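Local coordinates for soluble lytic transglycosylase B3 (Pseudomonas aeruginosa, PDB 5AO7), which probably cleaves peptidoglycan as a lytic transglycosylase, and binds calcium and N-acetylglucosamine-containing sugars, at residues G203-I208 against A236-Y241. Numbering follows the deposited sequence.
With NAG (2-acetamido-2-deoxy-beta-D-glucopyranose), chain E; NAG (2-acetamido-2-deoxy-beta-D-glucopyranose), chain D.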
ATOM      1  N   GLY A 203      -9.129   7.075  10.123  1.00 11.05           N
ATOM      2  CA  GLY A 203     -10.115   7.781   9.323  1.00 13.01           C
ATOM      3  C   GLY A 203     -10.298   7.298   7.896  1.00 13.17           C
ATOM      4  O   GLY A 203     -10.028   6.146   7.588  1.00 10.85           O
ATOM      5  N   GLN A 204     -10.774   8.189   7.037  1.00 10.14           N
ATOM      6  CA  GLN A 204     -11.153   7.812   5.690  1.00 10.48           C
ATOM      7  C   GLN A 204      -9.938   7.597   4.814  1.00 12.91           C
ATOM      8  O   GLN A 204     -10.007   6.848   3.838  1.00 15.18           O
ATOM      9  CB  GLN A 204     -12.045   8.873   5.076  1.00 14.25           C
ATOM     10  CG  GLN A 204     -13.244   9.174   5.931  1.00 15.42           C
ATOM     11  CD  GLN A 204     -14.357   9.811   5.164  1.00 21.37           C
ATOM     12  OE1 GLN A 204     -14.474   9.630   3.954  1.00 21.33           O
ATOM     13  NE2 GLN A 204     -15.214  10.555   5.868  1.00 18.80           N
ATOM     14  N   THR A 205      -8.836   8.246   5.183  1.00 14.00           N
ATOM     15  CA  THR A 205      -7.581   8.169   4.443  1.00 13.65           C
ATOM     16  C   THR A 205      -6.647   7.060   4.921  1.00 14.78           C
ATOM     17  O   THR A 205      -5.706   6.717   4.223  1.00 12.13           O
ATOM     18  CB  THR A 205      -6.798   9.499   4.566  1.00 16.15           C
ATOM     19  OG1 THR A 205      -6.548   9.757   5.957  1.00 15.41           O
ATOM     20  CG2 THR A 205      -7.600  10.637   4.007  1.00 18.55           C
ATOM     21  N   GLN A 206      -6.882   6.561   6.137  1.00 10.02           N
ATOM     22  CA  GLN A 206      -6.018   5.591   6.795  1.00  9.26           C
ATOM     23  C   GLN A 206      -4.580   6.110   6.882  1.00 11.81           C
ATOM     24  O   GLN A 206      -3.620   5.360   6.717  1.00 12.56           O
ATOM     25  CB  GLN A 206      -6.089   4.240   6.082  1.00 12.48           C
ATOM     26  CG  GLN A 206      -7.496   3.636   6.166  1.00 12.42           C
ATOM     27  CD  GLN A 206      -7.804   3.057   7.545  1.00 17.14           C
ATOM     28  OE1 GLN A 206      -7.267   2.023   7.934  1.00 14.19           O
ATOM     29  NE2 GLN A 206      -8.684   3.718   8.280  1.00 12.60           N
ATOM     30  N   PHE A 207      -4.466   7.416   7.131  1.00  9.15           N
ATOM     31  CA  PHE A 207      -3.209   8.035   7.545  1.00 10.50           C
ATOM     32  C   PHE A 207      -2.785   7.551   8.928  1.00 11.86           C
ATOM     33  O   PHE A 207      -3.607   7.549   9.858  1.00 12.78           O
ATOM     34  CB  PHE A 207      -3.348   9.550   7.646  1.00 12.13           C
ATOM     35  CG  PHE A 207      -3.271  10.288   6.346  1.00 13.00           C
ATOM     36  CD1 PHE A 207      -3.043   9.646   5.142  1.00 15.08           C
ATOM     37  CD2 PHE A 207      -3.390  11.672   6.354  1.00 11.33           C
ATOM     38  CE1 PHE A 207      -2.949  10.382   3.942  1.00 16.45           C
ATOM     39  CE2 PHE A 207      -3.301  12.410   5.179  1.00 17.98           C
ATOM     40  CZ  PHE A 207      -3.071  11.766   3.972  1.00 14.78           C
ATOM     41  N   ILE A 208      -1.514   7.214   9.118  1.00 11.18           N
ATOM     42  CA  ILE A 208      -1.022   7.042  10.488  1.00 10.89           C
ATOM     43  C   ILE A 208      -0.814   8.449  11.052  1.00  9.42           C
ATOM     44  O   ILE A 208      -0.700   9.413  10.288  1.00 10.70           O
ATOM     45  CB  ILE A 208       0.280   6.223  10.532  1.00 13.63           C
ATOM     46  CG1 ILE A 208       1.371   6.958   9.756  1.00 14.86           C
ATOM     47  CG2 ILE A 208       0.049   4.825   9.946  1.00 17.95           C
ATOM     48  CD1 ILE A 208       2.739   6.269   9.750  1.00 15.94           C
ATOM     49  N   ALA A 236      -8.766  16.166   0.092  1.00  9.51           N
ATOM     50  CA  ALA A 236      -7.647  17.089  -0.092  1.00 11.47           C
ATOM     51  C   ALA A 236      -6.392  16.552   0.570  1.00 11.98           C
ATOM     52  O   ALA A 236      -5.288  16.746   0.064  1.00 11.26           O
ATOM     53  CB  ALA A 236      -7.997  18.476   0.463  1.00 11.84           C
ATOM     54  N   SER A 237      -6.553  15.867   1.707  1.00 11.67           N
ATOM     55  CA  SER A 237      -5.407  15.294   2.391  1.00  8.25           C
ATOM     56  C   SER A 237      -4.744  14.208   1.556  1.00  9.91           C
ATOM     57  O   SER A 237      -3.523  14.147   1.451  1.00 10.18           O
ATOM     58  CB  SER A 237      -5.803  14.705   3.751  1.00 11.06           C
ATOM     59  OG  SER A 237      -6.311  15.700   4.626  1.00 12.12           O
ATOM     60  N   THR A 238      -5.564  13.324   0.991  1.00  8.77           N
ATOM     61  CA  THR A 238      -5.060  12.245   0.140  1.00  8.80           C
ATOM     62  C   THR A 238      -4.300  12.831  -1.056  1.00 12.07           C
ATOM     63  O   THR A 238      -3.212  12.382  -1.396  1.00 10.46           O
ATOM     64  CB  THR A 238      -6.209  11.360  -0.344  1.00 13.34           C
ATOM     65  OG1 THR A 238      -6.816  10.730   0.786  1.00 17.13           O
ATOM     66  CG2 THR A 238      -5.698  10.271  -1.300  1.00 11.65           C
ATOM     67  N   ALA A 239      -4.880  13.850  -1.675  1.00  9.46           N
ATOM     68  CA  ALA A 239      -4.248  14.513  -2.818  1.00 11.62           C
ATOM     69  C   ALA A 239      -2.926  15.157  -2.436  1.00 12.93           C
ATOM     70  O   ALA A 239      -1.936  15.055  -3.168  1.00 10.34           O
ATOM     71  CB  ALA A 239      -5.185  15.567  -3.404  1.00 12.53           C
ATOM     72  N   ASN A 240      -2.918  15.833  -1.293  1.00 11.67           N
ATOM     73  CA  ASN A 240      -1.706  16.501  -0.802  1.00 10.35           C
ATOM     74  C   ASN A 240      -0.570  15.512  -0.589  1.00 12.10           C
ATOM     75  O   ASN A 240       0.591  15.786  -0.923  1.00 11.88           O
ATOM     76  CB  ASN A 240      -2.025  17.237   0.504  1.00  9.56           C
ATOM     77  CG  ASN A 240      -0.909  18.150   0.942  1.00 14.84           C
ATOM     78  OD1 ASN A 240      -0.376  18.918   0.140  1.00 15.65           O
ATOM     79  ND2 ASN A 240      -0.547  18.080   2.223  1.00 14.18           N
ATOM     80  N   TYR A 241      -0.896  14.347  -0.035  1.00 11.60           N
ATOM     81  CA  TYR A 241       0.102  13.288   0.150  1.00 12.84           C
ATOM     82  C   TYR A 241       0.583  12.701  -1.179  1.00 13.96           C
ATOM     83  O   TYR A 241       1.776  12.462  -1.374  1.00 13.21           O
ATOM     84  CB  TYR A 241      -0.475  12.173   1.021  1.00 13.01           C
ATOM     85  CG  TYR A 241       0.556  11.147   1.473  1.00 15.84           C
ATOM     86  CD1 TYR A 241       1.559  11.490   2.366  1.00 26.01           C
ATOM     87  CD2 TYR A 241       0.540   9.858   0.979  1.00 24.51           C
ATOM     88  CE1 TYR A 241       2.507  10.554   2.773  1.00 24.49           C
ATOM     89  CE2 TYR A 241       1.472   8.919   1.384  1.00 26.02           C
ATOM     90  CZ  TYR A 241       2.449   9.272   2.284  1.00 24.00           C
ATOM     91  OH  TYR A 241       3.377   8.335   2.677  1.00 24.75           O
TER
HETATM   92  C1  NAG E1424       2.430   3.758   6.026  0.71 29.52           C
HETATM   93  C2  NAG E1424       2.159   5.236   5.642  0.71 31.97           C
HETATM   94  C3  NAG E1424       3.382   6.090   5.207  0.71 33.92           C
HETATM   95  C4  NAG E1424       4.506   5.813   6.145  0.71 34.93           C
HETATM   96  C5  NAG E1424       4.786   4.333   6.025  0.71 37.48           C
HETATM   97  C6  NAG E1424       6.192   4.033   6.483  0.71 42.90           C
HETATM   98  C7  NAG E1424      -0.010   6.308   5.123  0.71 28.77           C
HETATM   99  C8  NAG E1424      -1.126   6.372   4.159  0.71 10.07           C
HETATM  100  N2  NAG E1424       0.972   5.458   4.816  0.71 31.72           N
HETATM  101  O1  NAG E1424       1.307   3.396   6.776  0.71 34.18           O
HETATM  102  O3  NAG E1424       2.834   7.376   5.387  0.71 31.45           O
HETATM  103  O4  NAG E1424       5.565   6.606   5.699  0.71 39.68           O
HETATM  104  O5  NAG E1424       3.693   3.700   6.734  0.71 36.91           O
HETATM  105  O6  NAG E1424       6.592   2.739   6.063  0.71 42.90           O
HETATM  106  O7  NAG E1424      -0.003   6.992   6.136  0.71 26.43           O
HETATM  107  C1  NAG D1423      -7.854  -1.513   3.932  1.00 46.08           C
HETATM  108  C2  NAG D1423      -7.425  -1.080   5.318  1.00 36.30           C
HETATM  109  C3  NAG D1423      -6.260  -0.102   5.266  1.00 33.36           C
HETATM  110  C4  NAG D1423      -5.147  -0.702   4.441  1.00 30.79           C
HETATM  111  C5  NAG D1423      -5.698  -1.104   3.084  1.00 35.98           C
HETATM  112  C6  NAG D1423      -4.583  -1.728   2.182  1.00 54.93           C
HETATM  113  C7  NAG D1423      -9.094  -0.966   7.150  1.00 37.44           C
HETATM  114  C8  NAG D1423     -10.216  -0.144   7.802  1.00 26.32           C
HETATM  115  N2  NAG D1423      -8.489  -0.414   5.981  1.00 26.69           N
HETATM  116  O3  NAG D1423      -5.785   0.196   6.583  1.00 25.69           O
HETATM  117  O4  NAG D1423      -4.143   0.264   4.305  1.00 34.34           O
HETATM  118  O5  NAG D1423      -6.709  -2.023   3.260  1.00 40.82           O
HETATM  119  O6  NAG D1423      -4.698  -3.149   2.205  1.00 52.64           O
HETATM  120  O7  NAG D1423      -8.746  -2.030   7.616  1.00 40.31           O
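The ring of F207 drives its far end against helix 231-244, meeting the turn formed by S237, T238 and Y241. CE2 of F207 lies 3.7 Å from CB of S237. CZ of the same F207 ring comes within 3.5 Å of S237 O, which sits at the ring edge close to its plane. That oxygen also accepts the intrahelical bond from Y241 N, so the aromatic rim abuts a carbonyl already engaged. The hydroxyl of S237 turns to D233 O and V217 N, leaving its methylene to the phenyl ring. F207 offers its edge to the face of Y241 in an offset edge-to-face pair, with centroids 5.8 Å apart and planes inclined at 60°. On one face of the F207 ring, toward its rim, rests OG1 of T205, which also receives a weak bond from F207 N. With OG1 placed between the backbone N and carbonyl carbon (chi1 59°), T205 directs CG2 to the helix, 3.3 Å from OG1 of T238; the latter hydroxyl bonds back to A234 O. No hydrogen bond links loop to helix here, and the buried interface relies on packing.

F207 and Y241 also border one bound sugar, and the loop neighbours I208 and Q206 touch the sugars too. The chain E N-acetylglucosamine donates from O3 to Y241 OH at 2.9 Å, a hydroxyl shared with K325 O. Its acetamido O7 takes a weak bond from I208 N, and its methyl C8 lies 3.9 Å from CD1 of F207. The chain D N-acetylglucosamine uses O3 to reach OE1 of Q206 at 2.7 Å. With sugar-binding I208, T211 and Y326 completing the site, the F207–Y241 pair backs a saccharide-binding cleft in the lysozyme-like transglycosylase domain, part of whose wall comes from this loop and helix 231-244.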